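Long-range contacts in D-alanyl transferase DltD (Enterococcus faecalis, PDB 6O93), which probably transfers D-alanine during the D-alanylation of lipoteichoic acid in the cell wall of this Gram-positive bacterium: residues K97-I102 and K286-L291; S104-V109 and W265-S270; L291-P296 and N330-S335. All coordinates share one frame; numbering follows the deposited sequence.

Interaction 1 of 3, residues K97-I102 and K286-L291; sequences KKAVFI and KNVDVL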
loop_
_atom_site.group_PDB
_atom_site.type_symbol
_atom_site.label_atom_id
_atom_site.label_comp_id
_atom_site.label_asym_id
_atom_site.label_seq_id
_atom_site.Cartn_x
_atom_site.Cartn_y
_atom_site.Cartn_z
ATOM N N LYS A 97 7.826 4.184 14.903
ATOM C CA LYS A 97 8.146 2.857 14.407
ATOM C C LYS A 97 8.520 2.926 12.928
ATOM O O LYS A 97 8.659 4.010 12.347
ATOM C CB LYS A 97 6.969 1.915 14.666
ATOM C CG LYS A 97 6.635 1.795 16.149
ATOM C CD LYS A 97 5.836 0.547 16.466
ATOM C CE LYS A 97 5.669 0.382 17.968
ATOM N NZ LYS A 97 5.057 1.587 18.598
ATOM N N LYS A 98 8.700 1.759 12.317
ATOM C CA LYS A 98 9.108 1.658 10.926
ATOM C C LYS A 98 7.987 1.065 10.086
ATOM O O LYS A 98 7.203 0.237 10.559
ATOM C CB LYS A 98 10.372 0.804 10.785
ATOM C CG LYS A 98 11.614 1.456 11.366
ATOM C CD LYS A 98 12.869 0.666 11.043
ATOM C CE LYS A 98 14.115 1.428 11.462
ATOM N NZ LYS A 98 15.348 0.613 11.310
ATOM N N ALA A 99 7.918 1.500 8.831
ATOM C CA ALA A 99 6.905 1.020 7.906
ATOM C C ALA A 99 7.503 0.923 6.511
ATOM O O ALA A 99 8.553 1.501 6.216
ATOM C CB ALA A 99 5.676 1.936 7.890
ATOM N N VAL A 100 6.822 0.169 5.656
ATOM C CA VAL A 100 7.185 0.024 4.252
ATOM C C VAL A 100 5.977 0.426 3.420
ATOM O O VAL A 100 4.849 0.017 3.718
ATOM C CB VAL A 100 7.634 -1.413 3.925
ATOM C CG1 VAL A 100 7.965 -1.550 2.447
ATOM C CG2 VAL A 100 8.834 -1.798 4.776
ATOM N N PHE A 101 6.213 1.235 2.390
ATOM C CA PHE A 101 5.146 1.764 1.543
ATOM C C PHE A 101 5.487 1.442 0.096
ATOM O O PHE A 101 6.465 1.963 -0.447
ATOM C CB PHE A 101 4.980 3.271 1.745
ATOM C CG PHE A 101 3.671 3.813 1.239
ATOM C CD1 PHE A 101 3.464 4.011 -0.117
ATOM C CD2 PHE A 101 2.655 4.134 2.120
ATOM C CE1 PHE A 101 2.263 4.511 -0.584
ATOM C CE2 PHE A 101 1.448 4.635 1.659
ATOM C CZ PHE A 101 1.254 4.824 0.305
ATOM N N ILE A 102 4.684 0.590 -0.532
ATOM C CA ILE A 102 4.925 0.156 -1.902
ATOM C C ILE A 102 4.025 0.976 -2.817
ATOM O O ILE A 102 2.802 0.801 -2.834
ATOM C CB ILE A 102 4.682 -1.349 -2.068
ATOM C CG1 ILE A 102 5.684 -2.124 -1.207
ATOM C CG2 ILE A 102 4.813 -1.747 -3.535
ATOM C CD1 ILE A 102 5.424 -3.602 -1.143
ATOM N N LYS A 286 3.339 11.116 13.035
ATOM C CA LYS A 286 3.636 10.104 14.040
ATOM C C LYS A 286 5.103 9.682 14.017
ATOM O O LYS A 286 5.456 8.653 14.602
ATOM C CB LYS A 286 2.724 8.889 13.847
ATOM C CG LYS A 286 1.239 9.192 14.031
ATOM C CD LYS A 286 0.923 9.629 15.455
ATOM C CE LYS A 286 -0.535 10.025 15.608
ATOM N NZ LYS A 286 -0.793 10.652 16.934
ATOM N N ASN A 287 5.961 10.459 13.358
ATOM C CA ASN A 287 7.402 10.209 13.361
ATOM C C ASN A 287 7.712 8.789 12.892
ATOM O O ASN A 287 8.531 8.084 13.484
ATOM C CB ASN A 287 7.995 10.467 14.749
ATOM C CG ASN A 287 9.512 10.474 14.746
ATOM O OD1 ASN A 287 10.150 9.639 15.389
ATOM N ND2 ASN A 287 10.097 11.414 14.014
ATOM N N VAL A 288 7.045 8.363 11.824
ATOM C CA VAL A 288 7.221 7.024 11.276
ATOM C C VAL A 288 8.359 7.051 10.266
ATOM O O VAL A 288 8.353 7.859 9.330
ATOM C CB VAL A 288 5.923 6.521 10.623
ATOM C CG1 VAL A 288 6.081 5.074 10.170
ATOM C CG2 VAL A 288 4.747 6.666 11.581
ATOM N N ASP A 289 9.332 6.162 10.454
ATOM C CA ASP A 289 10.418 5.975 9.503
ATOM C C ASP A 289 9.948 5.000 8.431
ATOM O O ASP A 289 9.495 3.896 8.749
ATOM C CB ASP A 289 11.663 5.446 10.217
ATOM C CG ASP A 289 12.928 5.593 9.390
ATOM O OD1 ASP A 289 12.880 6.221 8.309
ATOM O OD2 ASP A 289 13.978 5.076 9.830
ATOM N N VAL A 290 10.043 5.404 7.166
ATOM C CA VAL A 290 9.370 4.699 6.082
ATOM C C VAL A 290 10.345 4.432 4.947
ATOM O O VAL A 290 11.106 5.319 4.546
ATOM C CB VAL A 290 8.156 5.498 5.562
ATOM C CG1 VAL A 290 7.405 4.695 4.509
ATOM C CG2 VAL A 290 7.244 5.878 6.712
ATOM N N LEU A 291 10.304 3.210 4.421
ATOM C CA LEU A 291 10.987 2.858 3.183
ATOM C C LEU A 291 9.952 2.794 2.063
ATOM O O LEU A 291 9.006 2.000 2.133
ATOM C CB LEU A 291 11.716 1.522 3.319
ATOM C CG LEU A 291 12.309 0.952 2.026
ATOM C CD1 LEU A 291 13.370 1.882 1.446
ATOM C CD2 LEU A 291 12.880 -0.426 2.279
HETATM O O HOH W 1 10.733 6.512 13.602
#

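Interaction 2 of 3, residues S104-V109 and W265-S270; sequences SPQWFV and WDYRFS. With NA (sodium ion), chain K.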
loop_
_atom_site.group_PDB
_atom_site.type_symbol
_atom_site.label_atom_id
_atom_site.label_comp_id
_atom_site.label_asym_id
_atom_site.label_seq_id
_atom_site.Cartn_x
_atom_site.Cartn_y
_atom_site.Cartn_z
ATOM N N SER A 104 2.493 2.168 -6.440
ATOM C CA SER A 104 2.162 1.598 -7.736
ATOM C C SER A 104 1.985 2.746 -8.719
ATOM O O SER A 104 1.108 3.601 -8.506
ATOM C CB SER A 104 0.889 0.751 -7.666
ATOM O OG SER A 104 1.100 -0.439 -6.926
ATOM N N PRO A 105 2.783 2.835 -9.784
ATOM C CA PRO A 105 2.545 3.900 -10.772
ATOM C C PRO A 105 1.126 3.905 -11.298
ATOM O O PRO A 105 0.593 4.971 -11.634
ATOM C CB PRO A 105 3.554 3.578 -11.882
ATOM C CG PRO A 105 4.606 2.768 -11.224
ATOM C CD PRO A 105 3.912 1.971 -10.168
ATOM N N GLN A 106 0.492 2.733 -11.365
ATOM C CA GLN A 106 -0.854 2.626 -11.909
ATOM C C GLN A 106 -1.886 3.330 -11.038
ATOM O O GLN A 106 -3.000 3.584 -11.504
ATOM C CB GLN A 106 -1.234 1.154 -12.080
ATOM C CG GLN A 106 -0.311 0.367 -13.005
ATOM C CD GLN A 106 0.979 -0.074 -12.326
ATOM O OE1 GLN A 106 1.116 0.017 -11.104
ATOM N NE2 GLN A 106 1.933 -0.547 -13.119
ATOM N N TRP A 107 -1.542 3.644 -9.787
ATOM C CA TRP A 107 -2.447 4.408 -8.934
ATOM C C TRP A 107 -2.720 5.793 -9.502
ATOM O O TRP A 107 -3.823 6.329 -9.335
ATOM C CB TRP A 107 -1.858 4.558 -7.532
ATOM C CG TRP A 107 -1.850 3.320 -6.697
ATOM C CD1 TRP A 107 -2.331 2.089 -7.034
ATOM C CD2 TRP A 107 -1.335 3.201 -5.367
ATOM N NE1 TRP A 107 -2.145 1.209 -5.993
ATOM C CE2 TRP A 107 -1.537 1.870 -4.959
ATOM C CE3 TRP A 107 -0.725 4.096 -4.482
ATOM C CZ2 TRP A 107 -1.147 1.410 -3.702
ATOM C CZ3 TRP A 107 -0.340 3.639 -3.236
ATOM C CH2 TRP A 107 -0.552 2.307 -2.858
ATOM N N PHE A 108 -1.730 6.391 -10.159
ATOM C CA PHE A 108 -1.750 7.818 -10.475
ATOM C C PHE A 108 -2.389 8.060 -11.842
ATOM O O PHE A 108 -1.809 8.665 -12.742
ATOM C CB PHE A 108 -0.331 8.378 -10.401
ATOM C CG PHE A 108 0.279 8.276 -9.030
ATOM C CD1 PHE A 108 0.795 7.072 -8.572
ATOM C CD2 PHE A 108 0.323 9.376 -8.190
ATOM C CE1 PHE A 108 1.344 6.970 -7.308
ATOM C CE2 PHE A 108 0.874 9.282 -6.924
ATOM C CZ PHE A 108 1.382 8.076 -6.481
ATOM N N VAL A 109 -3.626 7.584 -11.974
ATOM C CA VAL A 109 -4.384 7.801 -13.200
ATOM C C VAL A 109 -5.015 9.190 -13.184
ATOM O O VAL A 109 -5.096 9.860 -12.149
ATOM C CB VAL A 109 -5.446 6.705 -13.403
ATOM C CG1 VAL A 109 -4.772 5.371 -13.708
ATOM C CG2 VAL A 109 -6.347 6.582 -12.174
ATOM N N TRP A 265 -1.427 5.838 -22.359
ATOM C CA TRP A 265 -1.567 5.870 -20.911
ATOM C C TRP A 265 -0.525 6.794 -20.295
ATOM O O TRP A 265 0.622 6.862 -20.749
ATOM C CB TRP A 265 -1.439 4.462 -20.328
ATOM C CG TRP A 265 -2.631 3.595 -20.597
ATOM C CD1 TRP A 265 -3.642 3.840 -21.480
ATOM C CD2 TRP A 265 -2.941 2.345 -19.970
ATOM N NE1 TRP A 265 -4.561 2.818 -21.444
ATOM C CE2 TRP A 265 -4.153 1.889 -20.524
ATOM C CE3 TRP A 265 -2.311 1.567 -18.993
ATOM C CZ2 TRP A 265 -4.747 0.689 -20.136
ATOM C CZ3 TRP A 265 -2.902 0.378 -18.609
ATOM C CH2 TRP A 265 -4.106 -0.050 -19.180
ATOM N N ASP A 266 -0.934 7.504 -19.246
ATOM C CA ASP A 266 -0.123 8.563 -18.663
ATOM C C ASP A 266 -0.436 8.650 -17.177
ATOM O O ASP A 266 -1.600 8.809 -16.797
ATOM C CB ASP A 266 -0.410 9.897 -19.362
ATOM C CG ASP A 266 0.593 10.971 -19.015
ATOM O OD1 ASP A 266 1.405 10.758 -18.090
ATOM O OD2 ASP A 266 0.570 12.030 -19.677
ATOM N N TYR A 267 0.600 8.546 -16.346
ATOM C CA TYR A 267 0.453 8.594 -14.895
ATOM C C TYR A 267 1.073 9.846 -14.284
ATOM O O TYR A 267 1.262 9.898 -13.064
ATOM C CB TYR A 267 1.085 7.356 -14.253
ATOM C CG TYR A 267 0.548 6.027 -14.734
ATOM C CD1 TYR A 267 -0.806 5.838 -14.975
ATOM C CD2 TYR A 267 1.402 4.953 -14.937
ATOM C CE1 TYR A 267 -1.291 4.615 -15.410
ATOM C CE2 TYR A 267 0.930 3.730 -15.370
ATOM C CZ TYR A 267 -0.414 3.564 -15.605
ATOM O OH TYR A 267 -0.874 2.341 -16.035
ATOM N N ARG A 268 1.401 10.851 -15.096
ATOM C CA ARG A 268 2.086 12.032 -14.585
ATOM C C ARG A 268 1.152 13.006 -13.878
ATOM O O ARG A 268 1.623 13.807 -13.064
ATOM C CB ARG A 268 2.802 12.757 -15.727
ATOM C CG ARG A 268 3.935 11.959 -16.356
ATOM C CD ARG A 268 4.493 12.672 -17.575
ATOM N NE ARG A 268 3.475 12.834 -18.608
ATOM C CZ ARG A 268 3.577 13.658 -19.646
ATOM N NH1 ARG A 268 4.657 14.411 -19.803
ATOM N NH2 ARG A 268 2.589 13.733 -20.524
ATOM N N PHE A 269 -0.147 12.959 -14.162
ATOM C CA PHE A 269 -1.107 13.912 -13.616
ATOM C C PHE A 269 -2.229 13.143 -12.936
ATOM O O PHE A 269 -2.880 12.303 -13.568
ATOM C CB PHE A 269 -1.656 14.818 -14.720
ATOM C CG PHE A 269 -0.605 15.294 -15.683
ATOM C CD1 PHE A 269 0.299 16.277 -15.313
ATOM C CD2 PHE A 269 -0.516 14.753 -16.955
ATOM C CE1 PHE A 269 1.267 16.716 -16.195
ATOM C CE2 PHE A 269 0.453 15.189 -17.842
ATOM C CZ PHE A 269 1.344 16.173 -17.462
ATOM N N SER A 270 -2.458 13.426 -11.654
ATOM C CA SER A 270 -3.425 12.637 -10.903
ATOM C C SER A 270 -3.768 13.257 -9.554
ATOM O O SER A 270 -2.891 13.826 -8.887
ATOM C CB SER A 270 -2.884 11.222 -10.682
ATOM O OG SER A 270 -3.804 10.444 -9.941
HETATM NA NA NA K . -0.363 -2.908 -7.499
HETATM O O HOH W 2 0.890 -0.467 -16.057
#

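Interaction 3 of 3, residues L291-P296 and N330-S335; sequences LFVIPP and NIADFS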
loop_
_atom_site.group_PDB
_atom_site.type_symbol
_atom_site.label_atom_id
_atom_site.label_comp_id
_atom_site.label_asym_id
_atom_site.label_seq_id
_atom_site.Cartn_x
_atom_site.Cartn_y
_atom_site.Cartn_z
ATOM N N LEU A 291 10.304 3.210 4.421
ATOM C CA LEU A 291 10.987 2.858 3.183
ATOM C C LEU A 291 9.952 2.794 2.063
ATOM O O LEU A 291 9.006 2.000 2.133
ATOM C CB LEU A 291 11.716 1.522 3.319
ATOM C CG LEU A 291 12.309 0.952 2.026
ATOM C CD1 LEU A 291 13.370 1.882 1.446
ATOM C CD2 LEU A 291 12.880 -0.426 2.279
ATOM N N PHE A 292 10.131 3.627 1.043
ATOM C CA PHE A 292 9.241 3.661 -0.108
ATOM C C PHE A 292 9.834 2.846 -1.249
ATOM O O PHE A 292 11.031 2.937 -1.536
ATOM C CB PHE A 292 8.995 5.101 -0.561
ATOM C CG PHE A 292 8.284 5.940 0.462
ATOM C CD1 PHE A 292 8.996 6.619 1.437
ATOM C CD2 PHE A 292 6.904 6.039 0.457
ATOM C CE1 PHE A 292 8.343 7.385 2.386
ATOM C CE2 PHE A 292 6.245 6.803 1.405
ATOM C CZ PHE A 292 6.966 7.476 2.370
ATOM N N VAL A 293 8.988 2.053 -1.902
ATOM C CA VAL A 293 9.398 1.170 -2.988
ATOM C C VAL A 293 8.637 1.568 -4.244
ATOM O O VAL A 293 7.416 1.756 -4.203
ATOM C CB VAL A 293 9.142 -0.308 -2.640
ATOM C CG1 VAL A 293 9.586 -1.211 -3.781
ATOM C CG2 VAL A 293 9.853 -0.682 -1.346
ATOM N N ILE A 294 9.356 1.699 -5.355
ATOM C CA ILE A 294 8.762 1.982 -6.655
ATOM C C ILE A 294 9.100 0.816 -7.576
ATOM O O ILE A 294 10.276 0.588 -7.875
ATOM C CB ILE A 294 9.262 3.305 -7.257
ATOM C CG1 ILE A 294 9.012 4.465 -6.292
ATOM C CG2 ILE A 294 8.563 3.573 -8.589
ATOM C CD1 ILE A 294 9.582 5.787 -6.768
ATOM N N PRO A 295 8.121 0.053 -8.056
ATOM C CA PRO A 295 8.426 -1.087 -8.914
ATOM C C PRO A 295 8.533 -0.667 -10.367
ATOM O O PRO A 295 8.126 0.445 -10.737
ATOM C CB PRO A 295 7.226 -2.014 -8.695
ATOM C CG PRO A 295 6.098 -1.061 -8.493
ATOM C CD PRO A 295 6.676 0.139 -7.770
ATOM N N PRO A 296 9.080 -1.524 -11.223
ATOM C CA PRO A 296 9.044 -1.250 -12.664
ATOM C C PRO A 296 7.859 -1.916 -13.339
ATOM O O PRO A 296 7.038 -2.566 -12.682
ATOM C CB PRO A 296 10.368 -1.839 -13.154
ATOM C CG PRO A 296 10.573 -3.029 -12.248
ATOM C CD PRO A 296 9.953 -2.670 -10.907
ATOM N N ASN A 330 14.435 7.470 2.370
ATOM C CA ASN A 330 14.570 6.023 2.205
ATOM C C ASN A 330 13.685 5.609 1.034
ATOM O O ASN A 330 12.479 5.412 1.196
ATOM C CB ASN A 330 14.178 5.287 3.482
ATOM C CG ASN A 330 14.956 5.759 4.693
ATOM O OD1 ASN A 330 16.180 5.884 4.654
ATOM N ND2 ASN A 330 14.244 6.029 5.779
ATOM N N ILE A 331 14.287 5.469 -0.145
ATOM C CA ILE A 331 13.551 5.169 -1.369
ATOM C C ILE A 331 14.286 4.069 -2.121
ATOM O O ILE A 331 15.446 4.246 -2.512
ATOM C CB ILE A 331 13.391 6.410 -2.264
ATOM C CG1 ILE A 331 12.753 7.559 -1.479
ATOM C CG2 ILE A 331 12.545 6.074 -3.490
ATOM C CD1 ILE A 331 12.653 8.851 -2.264
ATOM N N ALA A 332 13.608 2.944 -2.335
ATOM C CA ALA A 332 14.122 1.859 -3.170
ATOM C C ALA A 332 13.430 1.971 -4.524
ATOM O O ALA A 332 12.336 1.445 -4.730
ATOM C CB ALA A 332 13.882 0.502 -2.516
ATOM N N ASP A 333 14.078 2.669 -5.454
ATOM C CA ASP A 333 13.508 2.932 -6.775
ATOM C C ASP A 333 13.981 1.848 -7.735
ATOM O O ASP A 333 15.112 1.887 -8.226
ATOM C CB ASP A 333 13.910 4.320 -7.264
ATOM C CG ASP A 333 13.313 4.657 -8.618
ATOM O OD1 ASP A 333 12.469 3.879 -9.111
ATOM O OD2 ASP A 333 13.691 5.702 -9.192
ATOM N N PHE A 334 13.110 0.881 -8.012
ATOM C CA PHE A 334 13.395 -0.167 -8.981
ATOM C C PHE A 334 12.696 0.070 -10.320
ATOM O O PHE A 334 12.563 -0.864 -11.116
ATOM C CB PHE A 334 13.001 -1.532 -8.413
ATOM C CG PHE A 334 13.765 -1.919 -7.176
ATOM C CD1 PHE A 334 15.118 -2.203 -7.241
ATOM C CD2 PHE A 334 13.126 -2.010 -5.950
ATOM C CE1 PHE A 334 15.821 -2.563 -6.106
ATOM C CE2 PHE A 334 13.824 -2.369 -4.812
ATOM C CZ PHE A 334 15.172 -2.646 -4.890
ATOM N N SER A 335 12.251 1.302 -10.586
ATOM C CA SER A 335 11.574 1.587 -11.845
ATOM C C SER A 335 12.505 1.449 -13.044
ATOM O O SER A 335 12.025 1.235 -14.162
ATOM C CB SER A 335 10.966 2.992 -11.817
ATOM O OG SER A 335 11.970 3.986 -11.698
#

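Interaction 1 of 3, residues K97-I102 and K286-L291
K97 opens the pairing of two parallel strands, 98-102 and 289-294, neighbours in the five-stranded parallel sheet at the heart of an SGNH-hydrolase-like alpha/beta fold. Its carbonyl O accepts from D289 N at 2.9 Å, while the CG1 methyl of V288 lies 3.5 Å from the same K97 O. The segment 286-291 enters this pairing directly from helix 272-285, which ends in a Schellman motif with N287, at positive phi, as its C-prime residue. The ammonium of K97 turns away, to the carbonyl of A93. K98 and D289 then form a bridge with side chains running alongside each other in the same direction. They do not meet as a salt bridge: K98 NZ stays 4.9 Å from D289 OD2, a separation at which the opposite charges may still attract. The extended lysine chain instead carries NZ to carbonyl groups at the end of helix 352-367, F365 O among them, and sets it against the F365 ring in a cation-pi contact. A99 uses both backbone polar groups, its N donating to D289 O and its O accepting from L291 N, the alternation expected of a parallel pair. On the other face of the sheet its methyl meets V288, A99 CB to V288 CG1 being 3.9 Å. V100 bridges to L291 on the face that carries K98 and D289, a face covered by helix 352-367 around L291. The F101 amide closes the set with a nearly straight bond to L291 O, 170° at the hydrogen. F101 CG stands anti to the backbone N (chi1 -163°), taking the ring away from 286-291, yet F101 CB still rests 3.9 Å from V290 CG1.

Interaction 2 of 3, residues S104-V109 and W265-S270
Y267 lays its ring against the short 3-10 turn 105-107, with P105 O and the CA of Q106 over the same face. Q106 CA stands 4.0 Å from the ring centroid and 17° off the normal, a CH-pi contact, while V109 CG1 packs 3.9 Å from Y267 CE1. F108, the centre of an inverse gamma turn, brings its O to 3.1 Å from Y267 CA in a CA-H...O contact. Beyond the ring, Y267 OH and Q106 NE2 share a water, held only weakly by the hydroxyl. The single direct hydrogen bond between the segments comes from S270, whose OG, anti to the backbone N (chi1 179°), donates to V109 O at 2.6 Å. The same oxygen also accepts from E272 N at the start of helix 272-285. Just before Y267, D266, salt-bridged to R268, accepts from R268 N in an Asx turn. At the far end of 104-109, S104 OG binds the sodium ion at 2.9 Å, joined there by S46 and E48. The arrangement is thus a loop-to-loop contact in which an aromatic ring packs against a 3-10 turn that follows the central strand 98-102, in a segment that carries one ligand of the sodium site.

Interaction 3 of 3, residues L291-P296 and N330-S335
L291-P296 and N330-S335 run parallel, their strand axes 11° apart and 4.7 Å at closest approach, joined by four backbone hydrogen bonds. These are F292 N to N330 O, A332 N to F292 O, I294 N to A332 O and F334 N to I294 O; the second is the shortest, 2.7 Å between A332 N and F292 O. On one face, L291 CD1 reaches over to A332 CB at 4.2 Å, and V293 CG1 meets the edge of the F334 ring near its plane, 4.2 Å from F334 CD2. Helix 352-367 covers this face, V358 touching both V293 and F334. The other face carries F292, I331, I294 and D333 and packs on helices 272-285 and 309-324. N330 O, already engaged by F292 N, also lies in plane at the edge of the F292 ring, 3.7 Å from F292 CD1. Toward the end of the pairing, D333 swings its carboxylate across I294, its CG anti to the backbone N (chi1 -179°), with D333 OD1 3.7 Å from I294 CB. That oxygen is gripped twice by S335: OG comes in on the syn side at 2.6 Å from D333 OD1, and the backbone N meets it from above the carboxylate plane, closing an Asx turn. D333 OD2 forms a salt bridge with K320. The carboxylate, set against aliphatic carbons, therefore faces the ammonium of K320 and accepts two hydrogen bonds from S335, which would be expected to stabilise its ionised form.

Interactions 1 and 3 are successive steps across one parallel sheet: strand 289-294 pairs with 98-102 on one side and with the outermost strand 331-333 on the other, and the two interactions share L291. Their centres lie about 13 Å apart. Interaction 2 belongs to the loop leaving strand 98-102, about 23 Å from interaction 1 and 16 Å from interaction 3 between centres, yet W107 still packs on F101 and P105 on P295. Along the chain, both segments of interaction 2 fall between those of interaction 1, and interaction 3 opens last. Helix 272-285 follows 265-270 and leads into 286-291. Segments far apart in sequence thus meet in one sheet, and 104-109 supplies S104 to the sodium site.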